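Ribokinase (Cryptococcus neoformans var. grubii serotype A, PDB 6CW5) probably phosphorylates D-ribose at O-5 with ATP in a magnesium-dependent reaction, supplying D-ribose 5-phosphate for biosynthesis and the pentose phosphate pathway. Local coordinates at residues D69-D74 with K94-E99; A122-P127 with E146-S151; K187-L192 with K239-I244. One frame throughout, in Å; residues are numbered along the deposited sequence.

Interaction 1. Residues D69-D74 with K94-E99; sequences DGAIGD and KIVKDE
Lys94 NZ donates to three oxygens: Asp69 OD1 in a salt bridge of 3.1 Å, Gly70 O through a weak bond, and the backbone O of Lys92. The contact joins the two strands of a beta-alpha-beta crossover, strand 66-73, helix 77-85, strand 93-96, at the edge of the large ribokinase-fold sheet. The lysine chain bends at chi3 (-77°) and chi4 (-70°), bringing CE and then NZ back over Gly70 O. The ammonium meets OD1 from above the carboxylate plane, 41° out of it, while Asp69 OD2 bonds Tyr155 OH.

Parallel pairing is established by three backbone bonds: Lys94 N to Gly70 O, Ile72 N to Lys94 O at 2.8 Å, and Val96 N to Ile72 O. On one face Ala71 CB packs on Val96 CG2 at 3.8 Å. On the other, Ile72 and Ile95 lie side by side and point the same way, their CG1 atoms 4.0 Å apart; Lys80 of the connecting helix touches both, and Ile77 touches Ile95. Near Asp74 a water accepts from Asp74 N at 2.7 Å while donating to Val96 O and, at 3.2 Å, to Glu99 O.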
loop_
_atom_site.group_PDB
_atom_site.type_symbol
_atom_site.label_atom_id
_atom_site.label_comp_id
_atom_site.label_asym_id
_atom_site.label_seq_id
_atom_site.Cartn_x
_atom_site.Cartn_y
_atom_site.Cartn_z
ATOM N N ASP A 69 -0.519 -1.868 14.957
ATOM C CA ASP A 69 0.121 -0.919 14.048
ATOM C C ASP A 69 -1.000 -0.216 13.276
ATOM O O ASP A 69 -1.755 -0.863 12.551
ATOM C CB ASP A 69 1.087 -1.669 13.114
ATOM C CG ASP A 69 1.804 -0.769 12.128
ATOM O OD1 ASP A 69 1.311 0.322 11.799
ATOM O OD2 ASP A 69 2.842 -1.198 11.620
ATOM N N GLY A 70 -1.115 1.101 13.427
ATOM C CA GLY A 70 -2.202 1.814 12.770
ATOM C C GLY A 70 -2.176 3.269 13.192
ATOM O O GLY A 70 -1.115 3.778 13.554
ATOM N N ALA A 71 -3.320 3.950 13.164
ATOM C CA ALA A 71 -3.295 5.370 13.484
ATOM C C ALA A 71 -4.641 5.810 14.040
ATOM O O ALA A 71 -5.695 5.304 13.642
ATOM C CB ALA A 71 -2.951 6.210 12.254
ATOM N N ILE A 72 -4.591 6.798 14.929
ATOM C CA ILE A 72 -5.783 7.445 15.471
ATOM C C ILE A 72 -5.591 8.951 15.369
ATOM O O ILE A 72 -4.496 9.448 15.094
ATOM C CB ILE A 72 -6.060 7.053 16.938
ATOM C CG1 ILE A 72 -4.843 7.412 17.809
ATOM C CG2 ILE A 72 -6.405 5.556 17.018
ATOM C CD1 ILE A 72 -5.138 7.365 19.321
ATOM N N GLY A 73 -6.677 9.686 15.641
ATOM C CA GLY A 73 -6.544 11.102 15.895
ATOM C C GLY A 73 -6.448 11.394 17.382
ATOM O O GLY A 73 -6.593 10.493 18.206
ATOM N N ASP A 74 -6.207 12.674 17.701
ATOM C CA ASP A 74 -6.208 13.123 19.093
ATOM C C ASP A 74 -7.432 12.617 19.845
ATOM O O ASP A 74 -7.350 12.287 21.033
ATOM C CB ASP A 74 -6.184 14.653 19.158
ATOM C CG ASP A 74 -4.790 15.230 19.118
ATOM O OD1 ASP A 74 -3.825 14.467 18.922
ATOM O OD2 ASP A 74 -4.661 16.463 19.296
ATOM N N LYS A 94 -0.040 5.353 15.752
ATOM C CA LYS A 94 0.350 6.729 15.541
ATOM C C LYS A 94 -0.815 7.648 15.871
ATOM O O LYS A 94 -1.969 7.317 15.602
ATOM C CB LYS A 94 0.794 6.930 14.090
ATOM C CG LYS A 94 2.109 6.153 13.771
ATOM C CD LYS A 94 2.296 5.842 12.290
ATOM C CE LYS A 94 1.431 4.674 11.813
ATOM N NZ LYS A 94 1.841 3.329 12.328
ATOM N N ILE A 95 -0.497 8.811 16.439
ATOM C CA ILE A 95 -1.489 9.844 16.705
ATOM C C ILE A 95 -1.287 10.943 15.674
ATOM O O ILE A 95 -0.223 11.579 15.628
ATOM C CB ILE A 95 -1.360 10.388 18.133
ATOM C CG1 ILE A 95 -1.542 9.244 19.143
ATOM C CG2 ILE A 95 -2.376 11.483 18.357
ATOM C CD1 ILE A 95 -1.158 9.627 20.580
ATOM N N VAL A 96 -2.310 11.194 14.871
ATOM C CA VAL A 96 -2.190 12.039 13.689
ATOM C C VAL A 96 -2.803 13.388 13.997
ATOM O O VAL A 96 -3.990 13.468 14.323
ATOM C CB VAL A 96 -2.883 11.407 12.475
ATOM C CG1 VAL A 96 -2.645 12.257 11.242
ATOM C CG2 VAL A 96 -2.370 10.000 12.268
ATOM N N LYS A 97 -2.001 14.436 13.861
ATOM C CA LYS A 97 -2.487 15.787 14.056
ATOM C C LYS A 97 -3.459 16.175 12.946
ATOM O O LYS A 97 -3.281 15.802 11.784
ATOM C CB LYS A 97 -1.306 16.756 14.091
ATOM N N ASP A 98 -4.487 16.939 13.308
ATOM C CA ASP A 98 -5.469 17.426 12.341
ATOM C C ASP A 98 -6.177 16.280 11.611
ATOM O O ASP A 98 -6.624 16.444 10.475
ATOM C CB ASP A 98 -4.832 18.372 11.318
ATOM C CG ASP A 98 -4.143 19.554 11.957
ATOM O OD1 ASP A 98 -4.608 20.029 13.016
ATOM O OD2 ASP A 98 -3.134 20.018 11.388
ATOM N N GLU A 99 -6.273 15.115 12.238
ATOM C CA GLU A 99 -7.042 13.993 11.708
ATOM C C GLU A 99 -7.950 13.479 12.810
ATOM O O GLU A 99 -7.680 13.680 13.991
ATOM C CB GLU A 99 -6.147 12.857 11.205
ATOM C CG GLU A 99 -6.897 11.733 10.507
ATOM C CD GLU A 99 -7.837 12.213 9.410
ATOM O OE1 GLU A 99 -7.416 12.246 8.235
ATOM O OE2 GLU A 99 -9.004 12.555 9.710
HETATM O O HOH W 1 -5.367 14.613 16.057
#

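Interaction 2. Residues A122-P127 with E146-S151; sequences ANYYLP and EVPLSS
Tyr124 and Val147 bring the two backbones to within 5.3 Å, CA to CA, after which the segments diverge to 8.7 Å between the CA atoms of Leu126 and Ser151. The first segment leaves a 3-10 turn, and the second enters helix 149-161 with Pro148 at the N-cap position.

The central arrangement is a CH-pi contact. Pro148 CG stands 3.8 Å from the centroid of the Tyr124 ring and 19° off its normal, hence over the face. Pro148 N lies over the same face, offset toward the rim. Glu146 O approaches the ring differently, near the plane at its edge, 3.7 Å from CE1, and Val147 C meets CE1 obliquely at 3.4 Å. Chi1 of Tyr124, -94° and some way from a staggered value, places CG; chi2 of 54° then turns the ring so that one face meets the proline. Asn123 O touches Val147 CB and, at 3.5 Å, Pro148 CD. Leu126 CD2 reaches Ser151 OG more loosely, at 4.2 Å.

The polar ends look elsewhere. Asn123 OD1 accepts from Val21 N, Ser151 OG bonds Arg18, and Tyr124 OH bonds Thr130 of the second subunit, whose OG1 also bonds Leu149 N at the helix start. Leu126 of that subunit packs on both Leu126 and Pro148. Glu146, predicted to bind the sugar, holds Ser20 OG and Lys51 N with OE1, and with OE2 a glycerol, probably from the crystallisation liquor.

The chemistry therefore implies a junction joined mainly by dispersion and CH-pi contact, whose polar groups reach both residues of the predicted substrate pocket and the second subunit of the homodimer.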
loop_
_atom_site.group_PDB
_atom_site.type_symbol
_atom_site.label_atom_id
_atom_site.label_comp_id
_atom_site.label_asym_id
_atom_site.label_seq_id
_atom_site.Cartn_x
_atom_site.Cartn_y
_atom_site.Cartn_z
ATOM N N ALA A 122 -8.338 8.488 10.372
ATOM C CA ALA A 122 -6.924 8.162 10.542
ATOM C C ALA A 122 -6.586 6.738 10.142
ATOM O O ALA A 122 -5.405 6.429 9.928
ATOM C CB ALA A 122 -6.513 8.392 12.009
ATOM N N ASN A 123 -7.577 5.855 10.008
ATOM C CA ASN A 123 -7.243 4.490 9.613
ATOM C C ASN A 123 -6.628 4.431 8.226
ATOM O O ASN A 123 -5.913 3.461 7.922
ATOM C CB ASN A 123 -8.480 3.593 9.662
ATOM C CG ASN A 123 -8.901 3.283 11.064
ATOM O OD1 ASN A 123 -8.057 2.975 11.916
ATOM N ND2 ASN A 123 -10.215 3.380 11.337
ATOM N N TYR A 124 -6.874 5.438 7.384
ATOM C CA TYR A 124 -6.279 5.486 6.050
ATOM C C TYR A 124 -5.094 6.439 5.971
ATOM O O TYR A 124 -4.652 6.788 4.868
ATOM C CB TYR A 124 -7.331 5.856 4.990
ATOM C CG TYR A 124 -7.962 4.645 4.341
ATOM C CD1 TYR A 124 -8.543 3.643 5.103
ATOM C CD2 TYR A 124 -7.954 4.500 2.955
ATOM C CE1 TYR A 124 -9.108 2.526 4.498
ATOM C CE2 TYR A 124 -8.524 3.400 2.338
ATOM C CZ TYR A 124 -9.101 2.424 3.112
ATOM O OH TYR A 124 -9.647 1.312 2.501
ATOM N N TYR A 125 -4.562 6.850 7.110
ATOM C CA TYR A 125 -3.338 7.645 7.140
ATOM C C TYR A 125 -2.114 6.759 6.997
ATOM O O TYR A 125 -2.014 5.706 7.626
ATOM C CB TYR A 125 -3.249 8.384 8.453
ATOM C CG TYR A 125 -1.909 9.043 8.733
ATOM C CD1 TYR A 125 -1.611 10.312 8.215
ATOM C CD2 TYR A 125 -0.966 8.430 9.553
ATOM C CE1 TYR A 125 -0.398 10.948 8.511
ATOM C CE2 TYR A 125 0.256 9.082 9.861
ATOM C CZ TYR A 125 0.531 10.315 9.323
ATOM O OH TYR A 125 1.739 10.949 9.616
ATOM N N LEU A 126 -1.182 7.201 6.166
ATOM C CA LEU A 126 0.114 6.576 6.059
ATOM C C LEU A 126 1.148 7.679 6.228
ATOM O O LEU A 126 1.072 8.721 5.547
ATOM C CB LEU A 126 0.279 5.875 4.704
ATOM C CG LEU A 126 -0.616 4.652 4.560
ATOM C CD1 LEU A 126 -0.480 4.077 3.159
ATOM C CD2 LEU A 126 -0.230 3.634 5.591
ATOM N N PRO A 127 2.117 7.511 7.115
ATOM C CA PRO A 127 3.093 8.581 7.340
ATOM C C PRO A 127 4.096 8.679 6.210
ATOM O O PRO A 127 4.471 7.677 5.595
ATOM C CB PRO A 127 3.789 8.157 8.642
ATOM C CG PRO A 127 3.682 6.652 8.635
ATOM C CD PRO A 127 2.291 6.387 8.053
ATOM N N GLU A 146 -9.962 -2.715 7.005
ATOM C CA GLU A 146 -10.412 -1.364 7.345
ATOM C C GLU A 146 -9.300 -0.331 7.241
ATOM O O GLU A 146 -9.473 0.791 7.739
ATOM C CB GLU A 146 -11.012 -1.324 8.759
ATOM C CG GLU A 146 -12.342 -2.076 8.852
ATOM C CD GLU A 146 -13.052 -1.962 10.201
ATOM O OE1 GLU A 146 -12.400 -1.680 11.241
ATOM O OE2 GLU A 146 -14.285 -2.213 10.215
ATOM N N VAL A 147 -8.159 -0.696 6.656
ATOM C CA VAL A 147 -7.062 0.219 6.350
ATOM C C VAL A 147 -6.790 0.097 4.857
ATOM O O VAL A 147 -7.424 -0.760 4.205
ATOM C CB VAL A 147 -5.824 -0.089 7.218
ATOM C CG1 VAL A 147 -6.247 -0.074 8.687
ATOM C CG2 VAL A 147 -5.194 -1.461 6.838
ATOM N N PRO A 148 -5.891 0.910 4.259
ATOM C CA PRO A 148 -5.736 0.863 2.801
ATOM C C PRO A 148 -5.299 -0.522 2.389
ATOM O O PRO A 148 -4.408 -1.105 3.010
ATOM C CB PRO A 148 -4.624 1.887 2.508
ATOM C CG PRO A 148 -4.754 2.882 3.654
ATOM C CD PRO A 148 -5.095 2.016 4.848
ATOM N N LEU A 149 -5.924 -1.045 1.327
ATOM C CA LEU A 149 -5.633 -2.433 0.962
ATOM C C LEU A 149 -4.162 -2.614 0.618
ATOM O O LEU A 149 -3.576 -3.661 0.905
ATOM C CB LEU A 149 -6.502 -2.875 -0.212
ATOM C CG LEU A 149 -6.285 -4.326 -0.715
ATOM C CD1 LEU A 149 -6.515 -5.338 0.411
ATOM C CD2 LEU A 149 -7.226 -4.601 -1.945
ATOM N N SER A 150 -3.541 -1.613 -0.026
ATOM C CA SER A 150 -2.139 -1.770 -0.372
ATOM C C SER A 150 -1.294 -2.014 0.871
ATOM O O SER A 150 -0.271 -2.719 0.799
ATOM C CB SER A 150 -1.612 -0.553 -1.142
ATOM O OG SER A 150 -1.603 0.618 -0.343
ATOM N N SER A 151 -1.686 -1.433 2.006
ATOM C CA SER A 151 -0.912 -1.624 3.240
ATOM C C SER A 151 -1.116 -3.034 3.778
ATOM O O SER A 151 -0.149 -3.738 4.096
ATOM C CB SER A 151 -1.299 -0.550 4.268
ATOM O OG SER A 151 -0.471 -0.600 5.437
#

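Interaction 3. Residues K187-L192 with K239-I244; sequences KHLSWL and KNVGII
Ile244 can be followed outward against strand 191-195, its CB 4.1 Å from Leu192 O. With CG1 anti to the carbonyl carbon (chi1 -58°), that atom comes 4.0 Å from Trp191 CE3 and about as close to CZ3. Chi2 of -61° then turns CD1, the tip, to 3.8 Å from Trp191 CZ3, an approach oblique to the indole. CE3 and CZ3 of that indole lie obliquely against Gly242, which has no side chain, CE3 reaching Gly242 C at 3.4 Å.

Parallel pairing underlies this packing, with Trp191 opposite Gly242 and Leu192 opposite Ile243. The evidence is three backbone bonds: Gly242 N to Ser190 O, Leu192 N to Gly242 O at 2.8 Å, and Ile244 N to Leu192 O. The Leu192 N bond is nearly straight, 172° at the hydrogen. Ser190 O has a second donor, a water at 2.7 Å that also donates to Asn240 O. Val241 divides its branches, CG2 meeting Leu189 O at 3.5 Å while CG1 faces Leu189 CD2 and Leu192 CB.

The pair ends the parallel run of the large sheet, between strand 167-170, which bonds Trp191, and the antiparallel strand 252-255, whose Tyr255 bonds Ile243. Both strands run on toward Asn195 and Thr246, which contact ADP in a nucleotide-bound structure of this enzyme. On the Trp191 face, Phe287 of helix 279-292 meets the indole edge-to-face; on the Leu192 and Ile243 face, Ile228 and Leu231 of helix 220-233 pack against Ile243.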
loop_
_atom_site.group_PDB
_atom_site.type_symbol
_atom_site.label_atom_id
_atom_site.label_comp_id
_atom_site.label_asym_id
_atom_site.label_seq_id
_atom_site.Cartn_x
_atom_site.Cartn_y
_atom_site.Cartn_z
ATOM N N LYS A 187 -1.500 -17.099 -1.626
ATOM C CA LYS A 187 -0.433 -18.041 -1.306
ATOM C C LYS A 187 0.330 -17.653 -0.049
ATOM O O LYS A 187 0.964 -18.525 0.550
ATOM C CB LYS A 187 0.547 -18.186 -2.473
ATOM C CG LYS A 187 1.263 -16.904 -2.842
ATOM C CD LYS A 187 2.175 -17.096 -4.026
ATOM C CE LYS A 187 2.778 -15.774 -4.458
ATOM N NZ LYS A 187 3.686 -15.960 -5.620
ATOM N N HIS A 188 0.302 -16.376 0.364
ATOM C CA HIS A 188 1.025 -15.928 1.559
ATOM C C HIS A 188 0.232 -16.098 2.838
ATOM O O HIS A 188 0.784 -15.906 3.928
ATOM C CB HIS A 188 1.404 -14.437 1.433
ATOM C CG HIS A 188 2.371 -14.171 0.327
ATOM N ND1 HIS A 188 3.469 -14.974 0.103
ATOM C CD2 HIS A 188 2.407 -13.204 -0.623
ATOM C CE1 HIS A 188 4.144 -14.510 -0.935
ATOM N NE2 HIS A 188 3.524 -13.434 -1.387
ATOM N N LEU A 189 -1.038 -16.452 2.737
ATOM C CA LEU A 189 -1.949 -16.402 3.871
ATOM C C LEU A 189 -2.035 -17.759 4.555
ATOM O O LEU A 189 -2.287 -18.775 3.898
ATOM C CB LEU A 189 -3.340 -15.981 3.400
ATOM C CG LEU A 189 -4.333 -15.844 4.523
ATOM C CD1 LEU A 189 -3.926 -14.670 5.411
ATOM C CD2 LEU A 189 -5.718 -15.600 3.883
ATOM N N SER A 190 -1.860 -17.775 5.880
ATOM C CA SER A 190 -1.983 -19.056 6.580
ATOM C C SER A 190 -3.434 -19.405 6.883
ATOM O O SER A 190 -3.818 -20.577 6.778
ATOM C CB SER A 190 -1.197 -19.048 7.894
ATOM O OG SER A 190 0.120 -18.530 7.718
ATOM N N TRP A 191 -4.226 -18.419 7.323
ATOM C CA TRP A 191 -5.601 -18.658 7.756
ATOM C C TRP A 191 -6.532 -17.578 7.241
ATOM O O TRP A 191 -6.248 -16.388 7.388
ATOM C CB TRP A 191 -5.716 -18.690 9.281
ATOM C CG TRP A 191 -5.149 -19.929 9.896
ATOM C CD1 TRP A 191 -3.924 -20.087 10.472
ATOM C CD2 TRP A 191 -5.815 -21.187 10.000
ATOM N NE1 TRP A 191 -3.789 -21.385 10.938
ATOM C CE2 TRP A 191 -4.942 -22.075 10.653
ATOM C CE3 TRP A 191 -7.078 -21.643 9.598
ATOM C CZ2 TRP A 191 -5.288 -23.399 10.924
ATOM C CZ3 TRP A 191 -7.429 -22.956 9.874
ATOM C CH2 TRP A 191 -6.529 -23.820 10.525
ATOM N N LEU A 192 -7.658 -17.998 6.673
ATOM C CA LEU A 192 -8.751 -17.093 6.333
ATOM C C LEU A 192 -9.867 -17.304 7.346
ATOM O O LEU A 192 -10.292 -18.441 7.564
ATOM C CB LEU A 192 -9.265 -17.380 4.915
ATOM C CG LEU A 192 -10.594 -16.729 4.495
ATOM C CD1 LEU A 192 -10.374 -15.214 4.254
ATOM C CD2 LEU A 192 -11.135 -17.395 3.223
ATOM N N LYS A 239 -4.092 -23.449 -2.321
ATOM C CA LYS A 239 -4.282 -24.673 -1.534
ATOM C C LYS A 239 -3.578 -24.618 -0.185
ATOM O O LYS A 239 -3.752 -25.525 0.630
ATOM C CB LYS A 239 -3.806 -25.871 -2.347
ATOM C CG LYS A 239 -4.776 -26.177 -3.511
ATOM C CD LYS A 239 -4.386 -27.434 -4.286
ATOM C CE LYS A 239 -5.384 -27.711 -5.437
ATOM N NZ LYS A 239 -4.828 -28.809 -6.340
ATOM N N ASN A 240 -2.803 -23.578 0.083
ATOM C CA ASN A 240 -2.056 -23.530 1.330
ATOM C C ASN A 240 -2.829 -22.854 2.467
ATOM O O ASN A 240 -2.336 -22.853 3.595
ATOM C CB ASN A 240 -0.728 -22.840 1.064
ATOM C CG ASN A 240 0.120 -23.647 0.093
ATOM O OD1 ASN A 240 0.145 -24.872 0.177
ATOM N ND2 ASN A 240 0.759 -22.984 -0.854
ATOM N N VAL A 241 -4.028 -22.351 2.204
ATOM C CA VAL A 241 -4.780 -21.522 3.150
ATOM C C VAL A 241 -5.720 -22.397 3.975
ATOM O O VAL A 241 -6.546 -23.123 3.411
ATOM C CB VAL A 241 -5.574 -20.432 2.414
ATOM C CG1 VAL A 241 -6.267 -19.490 3.437
ATOM C CG2 VAL A 241 -4.675 -19.621 1.469
ATOM N N GLY A 242 -5.591 -22.341 5.313
ATOM C CA GLY A 242 -6.614 -22.920 6.169
ATOM C C GLY A 242 -7.811 -21.982 6.268
ATOM O O GLY A 242 -7.690 -20.769 6.100
ATOM N N ILE A 243 -8.992 -22.546 6.514
ATOM C CA ILE A 243 -10.225 -21.754 6.531
ATOM C C ILE A 243 -11.001 -22.025 7.818
ATOM O O ILE A 243 -11.238 -23.183 8.179
ATOM C CB ILE A 243 -11.117 -22.044 5.307
ATOM C CG1 ILE A 243 -10.392 -21.641 4.011
ATOM C CG2 ILE A 243 -12.460 -21.299 5.434
ATOM C CD1 ILE A 243 -10.859 -22.388 2.747
ATOM N N ILE A 244 -11.396 -20.948 8.499
ATOM C CA ILE A 244 -12.364 -20.991 9.593
ATOM C C ILE A 244 -13.600 -20.275 9.074
ATOM O O ILE A 244 -13.503 -19.117 8.658
ATOM C CB ILE A 244 -11.852 -20.272 10.852
ATOM C CG1 ILE A 244 -10.529 -20.859 11.373
ATOM C CG2 ILE A 244 -12.923 -20.321 11.942
ATOM C CD1 ILE A 244 -10.601 -22.289 11.776
HETATM O O HOH W 2 -2.363 -22.830 6.747
#

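From the N terminus, the three contacts close in series; none nests within or crosses another. Interaction 1 closes the crossover through helix 77-85 and adds strand 93-96 to the edge of the large sheet. Interaction 2 then closes a loop without helix that contains strand 140-143, joining the exit of the small sheet to the start of helix 149-161. The two touch, with Ala71 CB 3.4 Å from Ala122 O and Val96 CG2 3.4 Å from Tyr125 CD2. Interaction 3 spans a longer, helix-rich loop and belongs to the same large sheet as interaction 1, their centres about 31 Å apart. Interaction 2 lies beside the predicted sugar site, and the strands of interaction 3 lead toward the nucleotide site.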